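Local coordinates for regulatory protein of LacI family (Chloroflexus aggregans, PDB 3BBL) that probably regulates transcription as a DNA-binding LacI-family protein, sensing a small effector with its periplasmic-binding-protein-like domain, at residues 109-114 against 143-149; 160-164 against 176-180; 102-108 against 266-272; 168-174 against 196-202. Numbering follows the deposited sequence.

Contact 1: 109-114 against 143-149; sequences GTAGTR and RLQGYLE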
loop_
_atom_site.group_PDB
_atom_site.type_symbol
_atom_site.label_atom_id
_atom_site.label_comp_id
_atom_site.label_asym_id
_atom_site.label_seq_id
_atom_site.Cartn_x
_atom_site.Cartn_y
_atom_site.Cartn_z
ATOM N N GLY A 109 -14.438 12.623 8.855
ATOM C CA GLY A 109 -15.119 11.569 8.126
ATOM C C GLY A 109 -16.544 11.951 7.757
ATOM O O GLY A 109 -16.975 11.776 6.613
ATOM N N THR A 110 -17.279 12.477 8.729
ATOM C CA THR A 110 -18.657 12.892 8.515
ATOM C C THR A 110 -18.798 13.799 7.292
ATOM O O THR A 110 -19.647 13.569 6.429
ATOM C CB THR A 110 -19.198 13.625 9.770
ATOM O OG1 THR A 110 -19.191 12.715 10.873
ATOM C CG2 THR A 110 -20.622 14.133 9.557
ATOM N N ALA A 111 -17.961 14.827 7.215
ATOM C CA ALA A 111 -18.006 15.764 6.100
ATOM C C ALA A 111 -17.730 15.057 4.769
ATOM O O ALA A 111 -18.256 15.449 3.724
ATOM C CB ALA A 111 -16.999 16.881 6.319
ATOM N N GLY A 112 -16.905 14.013 4.820
ATOM C CA GLY A 112 -16.569 13.267 3.623
ATOM C C GLY A 112 -17.764 12.578 3.001
ATOM O O GLY A 112 -18.043 12.761 1.824
ATOM N N THR A 113 -18.471 11.779 3.791
ATOM C CA THR A 113 -19.641 11.065 3.303
ATOM C C THR A 113 -20.788 12.027 2.992
ATOM O O THR A 113 -21.509 11.838 2.022
ATOM C CB THR A 113 -20.112 10.034 4.324
ATOM O OG1 THR A 113 -20.282 10.672 5.595
ATOM C CG2 THR A 113 -19.094 8.937 4.475
ATOM N N ARG A 114 -20.959 13.064 3.805
ATOM C CA ARG A 114 -22.031 14.018 3.549
ATOM C C ARG A 114 -21.866 14.591 2.142
ATOM O O ARG A 114 -22.817 14.643 1.350
ATOM C CB ARG A 114 -22.006 15.151 4.580
ATOM C CG ARG A 114 -23.081 16.212 4.351
ATOM C CD ARG A 114 -23.151 17.204 5.502
ATOM N NE ARG A 114 -21.889 17.916 5.682
ATOM C CZ ARG A 114 -21.173 17.928 6.808
ATOM N NH1 ARG A 114 -21.585 17.264 7.893
ATOM N NH2 ARG A 114 -20.022 18.589 6.840
ATOM N N ARG A 143 -18.410 8.388 9.674
ATOM C CA ARG A 143 -18.713 8.317 8.256
ATOM C C ARG A 143 -20.192 8.050 7.985
ATOM O O ARG A 143 -20.767 8.623 7.070
ATOM C CB ARG A 143 -17.836 7.254 7.602
ATOM C CG ARG A 143 -16.353 7.618 7.657
ATOM C CD ARG A 143 -15.475 6.539 7.055
ATOM N NE ARG A 143 -14.071 6.886 7.156
ATOM C CZ ARG A 143 -13.076 6.093 6.777
ATOM N NH1 ARG A 143 -13.318 4.896 6.264
ATOM N NH2 ARG A 143 -11.830 6.506 6.914
ATOM N N LEU A 144 -20.808 7.194 8.786
ATOM C CA LEU A 144 -22.218 6.902 8.613
ATOM C C LEU A 144 -23.052 8.144 8.910
ATOM O O LEU A 144 -24.066 8.396 8.250
ATOM C CB LEU A 144 -22.646 5.763 9.534
ATOM C CG LEU A 144 -24.141 5.432 9.518
ATOM C CD1 LEU A 144 -24.613 5.174 8.099
ATOM C CD2 LEU A 144 -24.396 4.222 10.397
ATOM N N GLN A 145 -22.608 8.926 9.891
ATOM C CA GLN A 145 -23.308 10.141 10.298
ATOM C C GLN A 145 -23.482 11.118 9.137
ATOM O O GLN A 145 -24.550 11.717 8.979
ATOM C CB GLN A 145 -22.547 10.812 11.454
ATOM C CG GLN A 145 -23.245 12.008 12.098
ATOM C CD GLN A 145 -24.664 11.694 12.548
ATOM O OE1 GLN A 145 -24.919 10.671 13.199
ATOM N NE2 GLN A 145 -25.594 12.581 12.211
ATOM N N GLY A 146 -22.438 11.272 8.330
ATOM C CA GLY A 146 -22.506 12.176 7.192
ATOM C C GLY A 146 -23.606 11.786 6.219
ATOM O O GLY A 146 -24.279 12.640 5.639
ATOM N N TYR A 147 -23.780 10.482 6.043
ATOM C CA TYR A 147 -24.809 9.933 5.172
ATOM C C TYR A 147 -26.196 10.314 5.723
ATOM O O TYR A 147 -27.039 10.859 5.007
ATOM C CB TYR A 147 -24.655 8.407 5.117
ATOM C CG TYR A 147 -25.830 7.661 4.523
ATOM C CD1 TYR A 147 -25.960 7.505 3.149
ATOM C CD2 TYR A 147 -26.804 7.098 5.340
ATOM C CE1 TYR A 147 -27.032 6.796 2.605
ATOM C CE2 TYR A 147 -27.876 6.398 4.814
ATOM C CZ TYR A 147 -27.987 6.246 3.446
ATOM O OH TYR A 147 -29.038 5.533 2.923
ATOM N N LEU A 148 -26.422 10.018 7.001
ATOM C CA LEU A 148 -27.689 10.325 7.646
ATOM C C LEU A 148 -28.021 11.805 7.521
ATOM O O LEU A 148 -29.156 12.168 7.208
ATOM C CB LEU A 148 -27.645 9.924 9.122
ATOM C CG LEU A 148 -27.352 8.441 9.373
ATOM C CD1 LEU A 148 -27.246 8.183 10.865
ATOM C CD2 LEU A 148 -28.441 7.583 8.742
ATOM N N GLU A 149 -27.031 12.659 7.756
ATOM C CA GLU A 149 -27.236 14.100 7.664
ATOM C C GLU A 149 -27.635 14.556 6.269
ATOM O O GLU A 149 -28.557 15.349 6.110
ATOM C CB GLU A 149 -25.972 14.850 8.097
ATOM C CG GLU A 149 -25.900 15.134 9.576
ATOM C CD GLU A 149 -24.524 15.618 10.017
ATOM O OE1 GLU A 149 -23.926 16.466 9.307
ATOM O OE2 GLU A 149 -24.047 15.150 11.077
#
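The start of helix 109-123 is pinned to helix 138-153 by a salt bridge and two threonine hydrogen bonds. R114 NH1 reaches E149 OE1 at 2.8 Å in a hydrogen-bonded salt bridge, and Q145 NE2, 3.2 Å from E149 OE2, steadies the same carboxylate from within its own helix. T113 OG1 donates to R143 O, also short at 2.6 Å, while T110 OG1 bonds to the backbone of D142, one residue earlier. Between these links the backbones almost touch: T110 O lies 3.3 Å from G146 CA and R114 CA 3.4 Å from G146 O, both CA-H...O contacts. A CB on G146 would clash with T113 OG1 and T110 O, so the 6.5 Å axis approach, at 44°, depends on its absence. Further out, T113 CG2 packs 3.8 Å from R143 CB, and both side chains also touch F223 of strand 219-223. This is glycine-mediated close packing of neighbouring helices on one face of a Rossmann-like alpha/beta lobe, with strand 128-132 joining them in sequence.

Contact 2: 160-164 against 176-180; sequences TGYIL and MTLHL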
loop_
_atom_site.group_PDB
_atom_site.type_symbol
_atom_site.label_atom_id
_atom_site.label_comp_id
_atom_site.label_asym_id
_atom_site.label_seq_id
_atom_site.Cartn_x
_atom_site.Cartn_y
_atom_site.Cartn_z
ATOM N N THR A 160 -33.866 1.291 6.774
ATOM C CA THR A 160 -33.023 0.375 7.530
ATOM C C THR A 160 -32.530 -0.715 6.582
ATOM O O THR A 160 -31.466 -1.278 6.772
ATOM C CB THR A 160 -33.803 -0.272 8.704
ATOM O OG1 THR A 160 -34.862 -1.094 8.197
ATOM C CG2 THR A 160 -34.396 0.799 9.596
ATOM N N GLY A 161 -33.318 -0.998 5.552
ATOM C CA GLY A 161 -32.944 -2.007 4.583
ATOM C C GLY A 161 -31.802 -1.549 3.701
ATOM O O GLY A 161 -31.162 -2.363 3.044
ATOM N N TYR A 162 -31.544 -0.241 3.697
ATOM C CA TYR A 162 -30.465 0.350 2.899
ATOM C C TYR A 162 -29.190 0.620 3.695
ATOM O O TYR A 162 -28.229 1.172 3.161
ATOM C CB TYR A 162 -30.905 1.674 2.289
ATOM C CG TYR A 162 -31.738 1.570 1.050
ATOM C CD1 TYR A 162 -32.121 2.727 0.371
ATOM C CD2 TYR A 162 -32.137 0.330 0.537
ATOM C CE1 TYR A 162 -32.880 2.663 -0.792
ATOM C CE2 TYR A 162 -32.896 0.250 -0.636
ATOM C CZ TYR A 162 -33.261 1.424 -1.293
ATOM O OH TYR A 162 -33.964 1.388 -2.461
ATOM N N ILE A 163 -29.189 0.265 4.974
ATOM C CA ILE A 163 -28.018 0.481 5.805
ATOM C C ILE A 163 -27.535 -0.877 6.256
ATOM O O ILE A 163 -28.081 -1.457 7.183
ATOM C CB ILE A 163 -28.359 1.354 7.033
ATOM C CG1 ILE A 163 -28.879 2.708 6.563
ATOM C CG2 ILE A 163 -27.124 1.552 7.903
ATOM C CD1 ILE A 163 -29.282 3.631 7.687
ATOM N N LEU A 164 -26.513 -1.388 5.589
ATOM C CA LEU A 164 -25.984 -2.703 5.922
ATOM C C LEU A 164 -24.630 -2.565 6.618
ATOM O O LEU A 164 -23.713 -1.939 6.095
ATOM C CB LEU A 164 -25.861 -3.542 4.643
ATOM C CG LEU A 164 -27.102 -3.509 3.732
ATOM C CD1 LEU A 164 -26.874 -4.394 2.530
ATOM C CD2 LEU A 164 -28.338 -3.976 4.492
HETATM N N MSE A 176 -23.314 -7.951 0.517
HETATM C CA MSE A 176 -24.327 -6.954 0.853
HETATM C C MSE A 176 -24.916 -6.324 -0.409
HETATM O O MSE A 176 -26.109 -6.043 -0.467
HETATM C CB MSE A 176 -23.735 -5.867 1.755
HETATM C CG MSE A 176 -23.172 -6.432 3.024
HETATM SE SE MSE A 176 -22.739 -5.050 4.414
HETATM C CE MSE A 176 -21.735 -3.922 3.230
ATOM N N THR A 177 -24.091 -6.113 -1.430
ATOM C CA THR A 177 -24.601 -5.507 -2.653
ATOM C C THR A 177 -25.495 -6.477 -3.428
ATOM O O THR A 177 -26.519 -6.068 -4.002
ATOM C CB THR A 177 -23.457 -5.003 -3.569
ATOM O OG1 THR A 177 -22.703 -4.003 -2.871
ATOM C CG2 THR A 177 -24.021 -4.386 -4.856
ATOM N N LEU A 178 -25.118 -7.751 -3.444
ATOM C CA LEU A 178 -25.925 -8.740 -4.139
ATOM C C LEU A 178 -27.291 -8.807 -3.445
ATOM O O LEU A 178 -28.323 -8.970 -4.088
ATOM C CB LEU A 178 -25.225 -10.107 -4.133
ATOM C CG LEU A 178 -24.045 -10.244 -5.106
ATOM C CD1 LEU A 178 -23.350 -11.579 -4.900
ATOM C CD2 LEU A 178 -24.535 -10.107 -6.541
ATOM N N HIS A 179 -27.293 -8.658 -2.126
ATOM C CA HIS A 179 -28.540 -8.671 -1.371
ATOM C C HIS A 179 -29.412 -7.508 -1.856
ATOM O O HIS A 179 -30.608 -7.660 -2.052
ATOM C CB HIS A 179 -28.247 -8.518 0.126
ATOM C CG HIS A 179 -29.473 -8.340 0.963
ATOM N ND1 HIS A 179 -30.352 -9.369 1.227
ATOM C CD2 HIS A 179 -29.968 -7.250 1.602
ATOM C CE1 HIS A 179 -31.331 -8.925 1.995
ATOM N NE2 HIS A 179 -31.121 -7.643 2.237
ATOM N N LEU A 180 -28.801 -6.347 -2.055
ATOM C CA LEU A 180 -29.522 -5.164 -2.520
ATOM C C LEU A 180 -29.961 -5.296 -3.971
ATOM O O LEU A 180 -31.031 -4.833 -4.340
ATOM C CB LEU A 180 -28.654 -3.908 -2.354
ATOM C CG LEU A 180 -28.450 -3.414 -0.919
ATOM C CD1 LEU A 180 -27.436 -2.297 -0.897
ATOM C CD2 LEU A 180 -29.771 -2.942 -0.345
#
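L164 is the knob of this interface. Its CA-to-CB bond points toward helix 170-181, and the side chain enters a shallow three-sided hollow formed by M176 and, one turn on, H179 and L180. No hydrogen bond joins the two segments. Selenium lines one wall, with M176 SE 3.5 Å from L164 CB. L180 CG lies 3.9 Å from L164 CD1, and the exposed imidazole skirts the opening more loosely, H179 CD2 standing 4.3 Å from the same CD1. A second, smaller bump runs the other way: L180 CD2 projects into the recess beside the short 3-10 segment 160-162, 3.7 Å from G161 O and 4.1 Å from Y162 CD2. The tyrosine starts off away from the helix, yet its ring swings back far enough to flank L180, and its hydroxyl bonds to the backbone of R187. Strand 163-165, at the edge of the sheet, and helix 170-181 form the first half of a beta-alpha-beta crossover; the helix passes over strand 128-132, where M176 touches L131 and L180 touches A129, before the chain returns as the parallel strand 191-194. L164 therefore fills the gap between helix and sheet, while I163 points away from the helix and packs on I158.

Contact 3: 102-108 against 266-272; sequences FAWVDID and KHILLQP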
loop_
_atom_site.group_PDB
_atom_site.type_symbol
_atom_site.label_atom_id
_atom_site.label_comp_id
_atom_site.label_asym_id
_atom_site.label_seq_id
_atom_site.Cartn_x
_atom_site.Cartn_y
_atom_site.Cartn_z
ATOM N N PHE A 102 -7.701 15.546 25.061
ATOM C CA PHE A 102 -6.301 15.255 24.746
ATOM C C PHE A 102 -5.953 15.837 23.380
ATOM O O PHE A 102 -6.836 16.306 22.663
ATOM C CB PHE A 102 -6.039 13.744 24.763
ATOM C CG PHE A 102 -6.907 12.962 23.821
ATOM C CD1 PHE A 102 -6.490 12.700 22.524
ATOM C CD2 PHE A 102 -8.143 12.475 24.238
ATOM C CE1 PHE A 102 -7.292 11.961 21.653
ATOM C CE2 PHE A 102 -8.950 11.740 23.378
ATOM C CZ PHE A 102 -8.523 11.480 22.084
ATOM N N ALA A 103 -4.672 15.823 23.025
ATOM C CA ALA A 103 -4.238 16.361 21.739
ATOM C C ALA A 103 -4.501 15.380 20.597
ATOM O O ALA A 103 -4.203 14.191 20.708
ATOM C CB ALA A 103 -2.758 16.709 21.791
ATOM N N TRP A 104 -5.063 15.878 19.500
ATOM C CA TRP A 104 -5.331 15.019 18.359
ATOM C C TRP A 104 -5.464 15.700 17.013
ATOM O O TRP A 104 -5.746 16.900 16.912
ATOM C CB TRP A 104 -6.588 14.163 18.592
ATOM C CG TRP A 104 -7.875 14.920 18.891
ATOM C CD1 TRP A 104 -8.498 15.018 20.103
ATOM C CD2 TRP A 104 -8.711 15.622 17.957
ATOM N NE1 TRP A 104 -9.669 15.730 19.984
ATOM C CE2 TRP A 104 -9.824 16.114 18.682
ATOM C CE3 TRP A 104 -8.629 15.883 16.583
ATOM C CZ2 TRP A 104 -10.847 16.850 18.075
ATOM C CZ3 TRP A 104 -9.652 16.618 15.978
ATOM C CH2 TRP A 104 -10.745 17.092 16.729
ATOM N N VAL A 105 -5.237 14.897 15.981
ATOM C CA VAL A 105 -5.373 15.309 14.599
ATOM C C VAL A 105 -6.294 14.243 14.011
ATOM O O VAL A 105 -6.111 13.052 14.266
ATOM C CB VAL A 105 -4.030 15.274 13.841
ATOM C CG1 VAL A 105 -4.258 15.618 12.373
ATOM C CG2 VAL A 105 -3.042 16.254 14.465
ATOM N N ASP A 106 -7.293 14.670 13.246
ATOM C CA ASP A 106 -8.217 13.727 12.642
ATOM C C ASP A 106 -8.809 14.253 11.348
ATOM O O ASP A 106 -8.774 15.449 11.071
ATOM C CB ASP A 106 -9.352 13.398 13.614
ATOM C CG ASP A 106 -10.028 12.076 13.290
ATOM O OD1 ASP A 106 -9.715 11.492 12.238
ATOM O OD2 ASP A 106 -10.871 11.621 14.084
ATOM N N ILE A 107 -9.346 13.334 10.556
ATOM C CA ILE A 107 -9.981 13.678 9.299
ATOM C C ILE A 107 -11.481 13.739 9.577
ATOM O O ILE A 107 -12.017 12.898 10.297
ATOM C CB ILE A 107 -9.709 12.598 8.226
ATOM C CG1 ILE A 107 -8.206 12.299 8.146
ATOM C CG2 ILE A 107 -10.242 13.060 6.877
ATOM C CD1 ILE A 107 -7.329 13.514 7.858
ATOM N N ASP A 108 -12.156 14.740 9.021
ATOM C CA ASP A 108 -13.596 14.885 9.217
ATOM C C ASP A 108 -14.334 13.851 8.350
ATOM O O ASP A 108 -14.783 14.162 7.248
ATOM C CB ASP A 108 -14.038 16.304 8.833
ATOM C CG ASP A 108 -15.465 16.615 9.267
ATOM O OD1 ASP A 108 -16.246 15.669 9.507
ATOM O OD2 ASP A 108 -15.810 17.814 9.352
ATOM N N LYS A 266 -4.998 22.375 20.172
ATOM C CA LYS A 266 -4.492 21.014 20.293
ATOM C C LYS A 266 -5.402 19.992 19.618
ATOM O O LYS A 266 -5.172 18.787 19.714
ATOM C CB LYS A 266 -4.315 20.664 21.773
ATOM C CG LYS A 266 -5.561 20.902 22.618
ATOM C CD LYS A 266 -5.199 21.134 24.089
ATOM C CE LYS A 266 -4.739 19.862 24.788
ATOM N NZ LYS A 266 -5.885 18.965 25.107
ATOM N N HIS A 267 -6.441 20.486 18.950
ATOM C CA HIS A 267 -7.387 19.639 18.229
ATOM C C HIS A 267 -7.366 20.087 16.774
ATOM O O HIS A 267 -7.882 21.148 16.438
ATOM C CB HIS A 267 -8.805 19.801 18.783
ATOM C CG HIS A 267 -8.997 19.226 20.152
ATOM N ND1 HIS A 267 -10.173 19.366 20.858
ATOM C CD2 HIS A 267 -8.171 18.500 20.943
ATOM C CE1 HIS A 267 -10.063 18.754 22.024
ATOM N NE2 HIS A 267 -8.856 18.221 22.100
ATOM N N ILE A 268 -6.762 19.284 15.909
ATOM C CA ILE A 268 -6.690 19.645 14.505
ATOM C C ILE A 268 -7.557 18.728 13.654
ATOM O O ILE A 268 -7.315 17.522 13.563
ATOM C CB ILE A 268 -5.228 19.615 14.011
ATOM C CG1 ILE A 268 -4.397 20.603 14.836
ATOM C CG2 ILE A 268 -5.160 19.988 12.541
ATOM C CD1 ILE A 268 -2.916 20.555 14.553
ATOM N N LEU A 269 -8.584 19.319 13.046
ATOM C CA LEU A 269 -9.520 18.584 12.202
ATOM C C LEU A 269 -9.328 18.958 10.745
ATOM O O LEU A 269 -9.552 20.099 10.359
ATOM C CB LEU A 269 -10.961 18.885 12.620
ATOM C CG LEU A 269 -12.052 18.161 11.832
ATOM C CD1 LEU A 269 -11.946 16.664 12.062
ATOM C CD2 LEU A 269 -13.418 18.673 12.257
ATOM N N LEU A 270 -8.911 17.987 9.941
ATOM C CA LEU A 270 -8.681 18.210 8.523
ATOM C C LEU A 270 -9.875 17.739 7.692
ATOM O O LEU A 270 -10.555 16.779 8.048
ATOM C CB LEU A 270 -7.422 17.464 8.080
ATOM C CG LEU A 270 -6.146 17.789 8.859
ATOM C CD1 LEU A 270 -5.002 16.948 8.330
ATOM C CD2 LEU A 270 -5.821 19.265 8.726
ATOM N N GLN A 271 -10.115 18.415 6.575
ATOM C CA GLN A 271 -11.219 18.069 5.697
ATOM C C GLN A 271 -10.801 17.165 4.539
ATOM O O GLN A 271 -9.736 17.346 3.947
ATOM C CB GLN A 271 -11.853 19.341 5.124
ATOM C CG GLN A 271 -12.508 20.233 6.156
ATOM C CD GLN A 271 -13.530 19.491 6.995
ATOM O OE1 GLN A 271 -13.375 19.363 8.211
ATOM N NE2 GLN A 271 -14.579 18.992 6.351
ATOM N N PRO A 272 -11.632 16.158 4.218
ATOM C CA PRO A 272 -11.297 15.263 3.106
ATOM C C PRO A 272 -11.809 15.890 1.805
ATOM O O PRO A 272 -12.477 16.921 1.826
ATOM C CB PRO A 272 -12.039 13.984 3.468
ATOM C CG PRO A 272 -13.286 14.513 4.110
ATOM C CD PRO A 272 -12.754 15.620 5.008
#
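V105, I107, I268 and L270 share one face of the sheet and form the apolar centre of this strand pair: V105 CG2 lies 4.0 Å from I268 CB, and I107 CD1 lies 4.0 Å from L270 CB. Helix 243-258 covers this face, touching V105 through C250 and L270 through A246. Beneath the side chains runs a regular parallel ladder, in which W104 O accepts from I268 N (2.8 Å), D106 N donates to I268 O (2.9 Å) and D106 O accepts from L270 N (2.8 Å). These are adjacent parallel strands in the N-terminal lobe of a periplasmic-binding-protein-like fold, brought together from 158 residues apart; beyond D108 and Q271 both strands lead on toward the other lobe. On the opposite face the W104 five-membered ring and the H267 imidazole make an offset stack, centroids 4.0 Å apart and planes at 15°, with H267 CB in CH-pi contact over the six-membered ring. The polar edge follows. D106 forms salt bridges with R95 and R138, and K266 with D101, while H267 NE2 makes a weak 2.8 Å bond to F102 O. D108 N donates to L270 O at 2.8 Å, and its carboxylate N-caps helix 109-123 at A111 N.

Contact 4: 168-174 against 196-202; sequences GTFEVGR and NDTMAIG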
loop_
_atom_site.group_PDB
_atom_site.type_symbol
_atom_site.label_atom_id
_atom_site.label_comp_id
_atom_site.label_asym_id
_atom_site.label_seq_id
_atom_site.Cartn_x
_atom_site.Cartn_y
_atom_site.Cartn_z
ATOM N N GLY A 168 -15.298 -4.314 6.631
ATOM C CA GLY A 168 -14.905 -3.634 5.416
ATOM C C GLY A 168 -14.098 -4.480 4.458
ATOM O O GLY A 168 -12.986 -4.123 4.120
ATOM N N THR A 169 -14.654 -5.599 4.008
ATOM C CA THR A 169 -13.941 -6.468 3.073
ATOM C C THR A 169 -14.632 -6.527 1.715
ATOM O O THR A 169 -15.774 -6.080 1.545
ATOM C CB THR A 169 -13.834 -7.925 3.592
ATOM O OG1 THR A 169 -15.146 -8.503 3.690
ATOM C CG2 THR A 169 -13.138 -7.964 4.948
ATOM N N PHE A 170 -13.918 -7.081 0.744
ATOM C CA PHE A 170 -14.442 -7.252 -0.602
ATOM C C PHE A 170 -15.642 -8.200 -0.545
ATOM O O PHE A 170 -16.702 -7.915 -1.095
ATOM C CB PHE A 170 -13.369 -7.864 -1.493
ATOM C CG PHE A 170 -13.881 -8.335 -2.815
ATOM C CD1 PHE A 170 -14.012 -7.448 -3.884
ATOM C CD2 PHE A 170 -14.258 -9.667 -2.991
ATOM C CE1 PHE A 170 -14.505 -7.884 -5.109
ATOM C CE2 PHE A 170 -14.754 -10.108 -4.213
ATOM C CZ PHE A 170 -14.879 -9.213 -5.271
ATOM N N GLU A 171 -15.449 -9.324 0.138
ATOM C CA GLU A 171 -16.475 -10.348 0.294
ATOM C C GLU A 171 -17.755 -9.783 0.911
ATOM O O GLU A 171 -18.864 -10.076 0.451
ATOM C CB GLU A 171 -15.960 -11.497 1.176
ATOM C CG GLU A 171 -14.717 -12.250 0.671
ATOM C CD GLU A 171 -13.439 -11.388 0.562
ATOM O OE1 GLU A 171 -13.235 -10.447 1.373
ATOM O OE2 GLU A 171 -12.620 -11.682 -0.339
ATOM N N VAL A 172 -17.613 -8.981 1.959
ATOM C CA VAL A 172 -18.796 -8.409 2.587
ATOM C C VAL A 172 -19.444 -7.376 1.666
ATOM O O VAL A 172 -20.666 -7.349 1.517
ATOM C CB VAL A 172 -18.461 -7.775 3.962
ATOM C CG1 VAL A 172 -19.641 -6.970 4.482
ATOM C CG2 VAL A 172 -18.115 -8.873 4.951
ATOM N N GLY A 173 -18.624 -6.538 1.039
ATOM C CA GLY A 173 -19.157 -5.532 0.134
ATOM C C GLY A 173 -19.954 -6.162 -0.994
ATOM O O GLY A 173 -21.023 -5.684 -1.358
ATOM N N ARG A 174 -19.434 -7.258 -1.532
ATOM C CA ARG A 174 -20.094 -7.966 -2.614
ATOM C C ARG A 174 -21.398 -8.609 -2.140
ATOM O O ARG A 174 -22.451 -8.435 -2.761
ATOM C CB ARG A 174 -19.153 -9.035 -3.174
ATOM C CG ARG A 174 -19.746 -9.923 -4.246
ATOM C CD ARG A 174 -18.695 -10.924 -4.715
ATOM N NE ARG A 174 -19.258 -11.954 -5.582
ATOM C CZ ARG A 174 -19.967 -12.996 -5.155
ATOM N NH1 ARG A 174 -20.201 -13.161 -3.858
ATOM N NH2 ARG A 174 -20.464 -13.868 -6.026
ATOM N N ASN A 196 -15.195 2.076 2.636
ATOM C CA ASN A 196 -13.811 1.933 2.189
ATOM C C ASN A 196 -13.846 1.418 0.758
ATOM O O ASN A 196 -14.872 0.918 0.311
ATOM C CB ASN A 196 -12.959 1.058 3.138
ATOM C CG ASN A 196 -13.191 -0.426 2.985
ATOM O OD1 ASN A 196 -12.628 -1.214 3.744
ATOM N ND2 ASN A 196 -14.000 -0.823 2.025
ATOM N N ASP A 197 -12.753 1.582 0.022
ATOM C CA ASP A 197 -12.725 1.158 -1.368
ATOM C C ASP A 197 -12.794 -0.343 -1.560
ATOM O O ASP A 197 -13.308 -0.821 -2.576
ATOM C CB ASP A 197 -11.493 1.716 -2.075
ATOM C CG ASP A 197 -11.513 3.227 -2.177
ATOM O OD1 ASP A 197 -12.595 3.832 -2.072
ATOM O OD2 ASP A 197 -10.443 3.813 -2.384
ATOM N N THR A 198 -12.288 -1.098 -0.595
ATOM C CA THR A 198 -12.346 -2.553 -0.711
ATOM C C THR A 198 -13.806 -2.987 -0.850
ATOM O O THR A 198 -14.130 -3.838 -1.677
ATOM C CB THR A 198 -11.736 -3.235 0.516
ATOM O OG1 THR A 198 -10.463 -2.645 0.791
ATOM C CG2 THR A 198 -11.545 -4.712 0.259
HETATM N N MSE A 199 -14.676 -2.395 -0.032
HETATM C CA MSE A 199 -16.100 -2.695 -0.073
HETATM C C MSE A 199 -16.674 -2.289 -1.425
HETATM O O MSE A 199 -17.425 -3.044 -2.041
HETATM C CB MSE A 199 -16.840 -1.964 1.047
HETATM C CG MSE A 199 -16.455 -2.443 2.417
HETATM SE SE MSE A 199 -17.517 -1.414 3.686
HETATM C CE MSE A 199 -18.730 -2.801 4.273
ATOM N N ALA A 200 -16.309 -1.098 -1.889
ATOM C CA ALA A 200 -16.794 -0.603 -3.177
ATOM C C ALA A 200 -16.431 -1.549 -4.329
ATOM O O ALA A 200 -17.209 -1.732 -5.277
ATOM C CB ALA A 200 -16.233 0.773 -3.440
ATOM N N ILE A 201 -15.253 -2.160 -4.243
ATOM C CA ILE A 201 -14.827 -3.074 -5.290
ATOM C C ILE A 201 -15.739 -4.300 -5.306
ATOM O O ILE A 201 -16.117 -4.797 -6.378
ATOM C CB ILE A 201 -13.334 -3.456 -5.112
ATOM C CG1 ILE A 201 -12.473 -2.214 -5.382
ATOM C CG2 ILE A 201 -12.940 -4.562 -6.080
ATOM C CD1 ILE A 201 -10.981 -2.418 -5.219
ATOM N N GLY A 202 -16.115 -4.768 -4.120
ATOM C CA GLY A 202 -17.012 -5.905 -4.029
ATOM C C GLY A 202 -18.355 -5.536 -4.642
ATOM O O GLY A 202 -18.979 -6.337 -5.340
#
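M199, F170 and G202 lose the most surface where the first turns of helices 170-181 and 197-209 cross, their axes 6.6 Å apart and at 50°. The selenomethionine side chain of M199 runs alongside the N-terminal end of helix 170-181: its CG lies 3.6 Å from G168 CA, and its CE reaches 4.3 Å from V172 CG1. Its backbone oxygen sits 3.7 Å from G173 CA, where a CB on the glycine would clash. F170 works from the other helix. Its ring extends over helix 197-209, with CE1 3.4 Å from G202 CA and CD1 3.8 Å from I201 CG2, while F170 N lies 3.4 Å from T198 CG2. Beyond the contact the same ring stacks on Y231 of the second subunit, so this corner also belongs to the dimer interface. G202 meets the backbone of the opposite helix directly: its CA makes a CA-H...O contact with F170 O at 3.6 Å, and its O one with R174 CA at 3.4 Å. T169 N-caps helix 170-181 through a 3.1 Å bond from V172 N to T169 OG1, and R174 forms a salt bridge with E209 at the far end of helix 197-209. With no clear hydrogen bond between the two segments, their crossing is held by apolar packing and CA-H...O contacts, a chemistry that relies on the bare backbones of G173 and G202 for its closeness.

Contact 3 opens first, at strand 104-107, after which the chain enters helix 109-123, which contact 1 pairs with helix 138-153, closing a short loop round strand 128-132. Contacts 2 and 4 both open after contact 1 has closed, and they cross each other: both use helix 170-181, which contact 2 ties back to strand 163-165 and contact 4 forward to helix 197-209, and they touch where M176 CE lies 3.4 Å from M199 CE. I163 also packs against Y147 and L148, linking contacts 1 and 2. Contact 3 closes last and encloses the other three, so most of the second lobe is built between its two paired strands; P272 and G112 meet where it borders contact 1.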